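Putative glycyl-glycine endopeptidase lytM (Ruminococcus gnavus, PDB 3NYY) probably acts as a metalloendopeptidase of the M23 family, perhaps cleaving glycyl-glycine bonds. Local coordinates at residues G124-P137 and E212-K224. Numbering follows the deposited sequence. Where two conformers were deposited one is given.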
loop_
_atom_site.group_PDB
_atom_site.type_symbol
_atom_site.label_atom_id
_atom_site.label_comp_id
_atom_site.label_asym_id
_atom_site.label_seq_id
_atom_site.Cartn_x
_atom_site.Cartn_y
_atom_site.Cartn_z
ATOM N N GLY A 124 -3.227 18.135 3.095
ATOM C CA GLY A 124 -2.648 18.819 1.951
ATOM C C GLY A 124 -1.561 18.040 1.242
ATOM O O GLY A 124 -1.038 18.531 0.231
ATOM N N HIS A 125 -1.207 16.871 1.792
ATOM C CA HIS A 125 -0.108 16.024 1.313
ATOM C C HIS A 125 -0.589 14.629 0.906
ATOM O O HIS A 125 0.195 13.675 0.811
ATOM C CB HIS A 125 0.976 15.935 2.397
ATOM C CG HIS A 125 1.655 17.236 2.649
ATOM N ND1 HIS A 125 2.840 17.581 2.033
ATOM C CD2 HIS A 125 1.302 18.293 3.417
ATOM C CE1 HIS A 125 3.196 18.794 2.424
ATOM N NE2 HIS A 125 2.268 19.257 3.246
ATOM N N GLU A 126 -1.882 14.518 0.647
ATOM C CA GLU A 126 -2.505 13.228 0.346
ATOM C C GLU A 126 -2.140 12.849 -1.086
ATOM O O GLU A 126 -2.112 13.702 -1.984
ATOM C CB GLU A 126 -4.005 13.356 0.432
ATOM C CG GLU A 126 -4.569 13.817 1.787
ATOM C CD GLU A 126 -4.704 15.319 1.888
ATOM O OE1 GLU A 126 -4.249 16.079 0.978
ATOM O OE2 GLU A 126 -5.251 15.779 2.915
ATOM N N GLY A 127 -1.915 11.563 -1.335
ATOM C CA GLY A 127 -1.563 11.105 -2.687
ATOM C C GLY A 127 -1.445 9.603 -2.723
ATOM O O GLY A 127 -2.253 8.918 -2.064
ATOM N N THR A 128 -0.479 9.114 -3.486
ATOM C CA THR A 128 -0.196 7.675 -3.598
ATOM C C THR A 128 1.301 7.489 -3.373
ATOM O O THR A 128 2.124 8.169 -3.948
ATOM C CB THR A 128 -0.596 7.120 -4.936
ATOM O OG1 THR A 128 -2.001 7.382 -5.160
ATOM C CG2 THR A 128 -0.326 5.587 -5.029
ATOM N N ASP A 129 1.632 6.563 -2.486
ATOM C CA ASP A 129 3.016 6.189 -2.171
ATOM C C ASP A 129 3.431 4.952 -2.928
ATOM O O ASP A 129 2.879 3.875 -2.737
ATOM C CB ASP A 129 3.172 6.025 -0.669
ATOM C CG ASP A 129 2.943 7.334 0.067
ATOM O OD1 ASP A 129 3.385 8.364 -0.451
ATOM O OD2 ASP A 129 2.241 7.350 1.090
ATOM N N ILE A 130 4.372 5.121 -3.844
ATOM C CA ILE A 130 4.837 4.044 -4.683
ATOM C C ILE A 130 6.147 3.505 -4.055
ATOM O O ILE A 130 7.219 4.163 -4.083
ATOM C CB ILE A 130 5.010 4.495 -6.086
ATOM C CG1 ILE A 130 3.672 4.953 -6.677
ATOM C CG2 ILE A 130 5.582 3.349 -6.923
ATOM C CD1 ILE A 130 3.829 5.702 -7.993
HETATM N N MSE A 131 6.043 2.302 -3.493
HETATM C CA MSE A 131 7.086 1.723 -2.662
HETATM C C MSE A 131 8.095 0.942 -3.439
HETATM O O MSE A 131 7.749 0.132 -4.304
HETATM C CB MSE A 131 6.500 0.845 -1.543
HETATM C CG MSE A 131 5.324 1.477 -0.760
HETATM SE SE MSE A 131 5.747 3.018 0.267
HETATM C CE MSE A 131 4.148 3.160 1.393
ATOM N N ALA A 132 9.378 1.214 -3.156
ATOM C CA ALA A 132 10.470 0.423 -3.745
ATOM C C ALA A 132 10.509 -1.034 -3.165
ATOM O O ALA A 132 10.512 -1.210 -1.946
ATOM C CB ALA A 132 11.821 1.083 -3.445
ATOM N N GLU A 133 10.607 -2.025 -4.061
ATOM C CA GLU A 133 10.925 -3.417 -3.725
ATOM C C GLU A 133 12.374 -3.495 -3.202
ATOM O O GLU A 133 12.627 -4.013 -2.122
ATOM C CB GLU A 133 10.801 -4.301 -4.979
ATOM C CG GLU A 133 11.122 -5.814 -4.746
ATOM C CD GLU A 133 9.963 -6.606 -4.148
ATOM O OE1 GLU A 133 8.821 -6.093 -4.049
ATOM O OE2 GLU A 133 10.207 -7.769 -3.773
ATOM N N LYS A 134 13.313 -2.962 -3.981
ATOM C CA LYS A 134 14.715 -2.798 -3.543
ATOM C C LYS A 134 14.789 -1.476 -2.745
ATOM O O LYS A 134 14.754 -0.414 -3.355
ATOM C CB LYS A 134 15.633 -2.789 -4.773
ATOM C CG LYS A 134 17.114 -2.701 -4.508
ATOM C CD LYS A 134 17.928 -2.823 -5.794
ATOM C CE LYS A 134 19.410 -2.602 -5.557
ATOM N NZ LYS A 134 19.998 -3.550 -4.568
ATOM N N ASN A 135 14.873 -1.548 -1.414
ATOM C CA ASN A 135 14.740 -0.372 -0.532
ATOM C C ASN A 135 16.069 0.364 -0.440
ATOM O O ASN A 135 16.719 0.404 0.606
ATOM C CB ASN A 135 14.169 -0.795 0.851
ATOM C CG ASN A 135 13.971 0.354 1.816
ATOM O OD1 ASN A 135 13.944 1.518 1.436
ATOM N ND2 ASN A 135 13.814 0.014 3.116
ATOM N N THR A 136 16.468 0.941 -1.574
ATOM C CA THR A 136 17.718 1.674 -1.651
ATOM C C THR A 136 17.489 2.940 -2.460
ATOM O O THR A 136 16.856 2.895 -3.507
ATOM C CB THR A 136 18.857 0.805 -2.235
ATOM O OG1 THR A 136 20.060 1.582 -2.358
ATOM C CG2 THR A 136 18.486 0.258 -3.578
ATOM N N PRO A 137 17.987 4.077 -1.951
ATOM C CA PRO A 137 17.816 5.318 -2.679
ATOM C C PRO A 137 18.736 5.488 -3.887
ATOM O O PRO A 137 19.778 4.851 -3.965
ATOM C CB PRO A 137 18.130 6.371 -1.622
ATOM C CG PRO A 137 19.157 5.782 -0.812
ATOM C CD PRO A 137 18.806 4.294 -0.732
ATOM N N GLU A 212 15.170 8.615 6.926
ATOM C CA GLU A 212 14.222 8.558 8.047
ATOM C C GLU A 212 13.019 7.637 7.796
ATOM O O GLU A 212 12.285 7.326 8.722
ATOM C CB GLU A 212 13.735 9.966 8.432
ATOM C CG GLU A 212 14.838 10.875 8.961
ATOM C CD GLU A 212 15.505 10.352 10.233
ATOM O OE1 GLU A 212 14.808 9.822 11.122
ATOM O OE2 GLU A 212 16.732 10.466 10.344
ATOM N N PHE A 213 12.820 7.202 6.553
ATOM C CA PHE A 213 11.686 6.342 6.211
ATOM C C PHE A 213 12.038 5.540 4.981
ATOM O O PHE A 213 13.087 5.768 4.429
ATOM C CB PHE A 213 10.439 7.188 6.007
ATOM C CG PHE A 213 10.652 8.379 5.139
ATOM C CD1 PHE A 213 10.703 8.238 3.771
ATOM C CD2 PHE A 213 10.766 9.652 5.699
ATOM C CE1 PHE A 213 10.894 9.340 2.960
ATOM C CE2 PHE A 213 10.935 10.762 4.913
ATOM C CZ PHE A 213 11.000 10.604 3.541
ATOM N N PRO A 214 11.224 4.519 4.622
ATOM C CA PRO A 214 11.524 3.686 3.460
ATOM C C PRO A 214 11.569 4.450 2.145
ATOM O O PRO A 214 10.927 5.496 1.982
ATOM C CB PRO A 214 10.335 2.719 3.388
ATOM C CG PRO A 214 9.779 2.701 4.772
ATOM C CD PRO A 214 9.954 4.104 5.262
ATOM N N VAL A 215 12.317 3.891 1.219
ATOM C CA VAL A 215 12.432 4.482 -0.110
ATOM C C VAL A 215 11.105 4.296 -0.848
ATOM O O VAL A 215 10.559 3.191 -0.942
ATOM C CB VAL A 215 13.603 3.868 -0.886
ATOM C CG1 VAL A 215 13.596 4.274 -2.364
ATOM C CG2 VAL A 215 14.947 4.288 -0.228
ATOM N N HIS A 216 10.574 5.411 -1.348
ATOM C CA HIS A 216 9.349 5.436 -2.091
ATOM C C HIS A 216 9.220 6.748 -2.817
ATOM O O HIS A 216 9.843 7.767 -2.446
ATOM C CB HIS A 216 8.137 5.270 -1.152
ATOM C CG HIS A 216 7.841 6.443 -0.278
ATOM N ND1 HIS A 216 8.641 6.847 0.776
ATOM C CD2 HIS A 216 6.786 7.297 -0.301
ATOM C CE1 HIS A 216 8.103 7.930 1.330
ATOM N NE2 HIS A 216 6.963 8.206 0.714
ATOM N N LEU A 217 8.409 6.711 -3.872
ATOM C CA LEU A 217 7.987 7.956 -4.534
ATOM C C LEU A 217 6.628 8.341 -3.988
ATOM O O LEU A 217 5.681 7.551 -4.063
ATOM C CB LEU A 217 7.795 7.768 -6.039
ATOM C CG LEU A 217 7.200 8.969 -6.766
ATOM C CD1 LEU A 217 8.096 10.285 -6.703
ATOM C CD2 LEU A 217 6.896 8.588 -8.247
ATOM N N HIS A 218 6.508 9.541 -3.418
ATOM C CA HIS A 218 5.175 10.060 -3.127
ATOM C C HIS A 218 4.719 10.859 -4.345
ATOM O O HIS A 218 5.403 11.818 -4.752
ATOM C CB HIS A 218 5.143 10.926 -1.862
ATOM C CG HIS A 218 3.834 11.601 -1.667
ATOM N ND1 HIS A 218 2.786 10.985 -1.013
ATOM C CD2 HIS A 218 3.370 12.800 -2.103
ATOM C CE1 HIS A 218 1.729 11.795 -1.046
ATOM N NE2 HIS A 218 2.063 12.914 -1.671
ATOM N N LEU A 219 3.563 10.479 -4.893
ATOM C CA LEU A 219 2.949 11.176 -6.047
ATOM C C LEU A 219 1.692 11.864 -5.573
ATOM O O LEU A 219 0.820 11.248 -4.940
ATOM C CB LEU A 219 2.623 10.211 -7.174
ATOM C CG LEU A 219 1.888 10.925 -8.349
ATOM C CD1 LEU A 219 3.044 11.717 -9.138
ATOM C CD2 LEU A 219 1.081 9.964 -9.176
ATOM N N GLY A 220 1.585 13.150 -5.898
ATOM C CA GLY A 220 0.375 13.911 -5.686
ATOM C C GLY A 220 -0.086 14.532 -6.987
ATOM O O GLY A 220 0.694 14.772 -7.886
ATOM N N ILE A 221 -1.389 14.733 -7.093
ATOM C CA ILE A 221 -1.978 15.494 -8.230
ATOM C C ILE A 221 -2.854 16.552 -7.605
ATOM O O ILE A 221 -3.749 16.227 -6.794
ATOM C CB ILE A 221 -2.805 14.593 -9.151
ATOM C CG1 ILE A 221 -1.940 13.484 -9.712
ATOM C CG2 ILE A 221 -3.411 15.435 -10.339
ATOM C CD1 ILE A 221 -2.645 12.397 -10.550
ATOM N N TYR A 222 -2.659 17.781 -8.065
ATOM C CA TYR A 222 -3.384 18.921 -7.515
ATOM C C TYR A 222 -4.067 19.727 -8.611
ATOM O O TYR A 222 -3.464 20.035 -9.663
ATOM C CB TYR A 222 -2.450 19.881 -6.743
ATOM C CG TYR A 222 -1.838 19.285 -5.503
ATOM C CD1 TYR A 222 -0.784 18.384 -5.599
ATOM C CD2 TYR A 222 -2.331 19.587 -4.239
ATOM C CE1 TYR A 222 -0.207 17.838 -4.464
ATOM C CE2 TYR A 222 -1.757 19.033 -3.090
ATOM C CZ TYR A 222 -0.697 18.168 -3.219
ATOM O OH TYR A 222 -0.146 17.600 -2.054
ATOM N N LEU A 223 -5.311 20.111 -8.334
ATOM C CA LEU A 223 -6.062 21.031 -9.189
ATOM C C LEU A 223 -6.404 22.263 -8.400
ATOM O O LEU A 223 -6.718 22.190 -7.233
ATOM C CB LEU A 223 -7.361 20.369 -9.633
ATOM C CG LEU A 223 -7.233 19.144 -10.568
ATOM C CD1 LEU A 223 -8.663 18.594 -10.890
ATOM C CD2 LEU A 223 -6.461 19.483 -11.770
ATOM N N LYS A 224 -6.354 23.399 -9.070
ATOM C CA LYS A 224 -6.615 24.677 -8.430
ATOM C C LYS A 224 -8.105 24.986 -8.444
ATOM O O LYS A 224 -8.766 24.831 -9.468
ATOM C CB LYS A 224 -5.780 25.765 -9.091
ATOM C CG LYS A 224 -5.516 26.944 -8.130
ATOM C CD LYS A 224 -4.400 27.869 -8.602
ATOM C CE LYS A 224 -4.215 29.027 -7.607
ATOM N NZ LYS A 224 -3.164 29.980 -8.111
HETATM O O HOH W 1 -2.690 13.896 -4.758
HETATM O O HOH W 2 0.389 14.961 -2.355
HETATM O O HOH W 3 5.108 9.907 1.784
HETATM O O HOH W 4 10.797 0.677 0.186
#
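Asp-129 OD1 sits at the edge of the His-218 ring, where ND1 donates to it at 2.7 Å and meets OD1 on its syn side, the carboxylate and ring planes 49° apart. Water 2 lies in the ring plane, bonded to NE2. Both residues belong to the HxxxD and HxH motifs of M23 peptidases: the counterparts of His-125, Asp-129 and His-218 bind zinc in related enzymes, and that of His-216 is probably catalytic. His-218 CG stands anti to its backbone N (chi1 172°), bringing the ring across to the carboxylate. The His-216 ring runs beside Asp-129, with OD1 3.6 Å from His-216 CD2. Pro-214 O accepts from His-216 ND1 and water 3 meets His-216 NE2, both in the ring plane, which should fix its rotation, while Met-131 SE approaches obliquely, 3.6 Å from His-216 CB. His-177 meets this ring too, and Phe-115 of the second subunit packs edge-to-face. Without the His-218 ring, as with an alanine there, Asp-129 OD1 would probably lose its N-H donor and water 2 one of its anchors. Beneath, strands 128-132 and 216-224 pair antiparallel, with Ile-130 and Leu-217 exchanging two backbone bonds and turning their side chains away from the histidines. Asn-135 OD1 accepts from Val-215 N at 2.9 Å. At the other end, Tyr-222 OH donates to Gly-124 O at 2.6 Å, in its ring plane, and accepts from water 2.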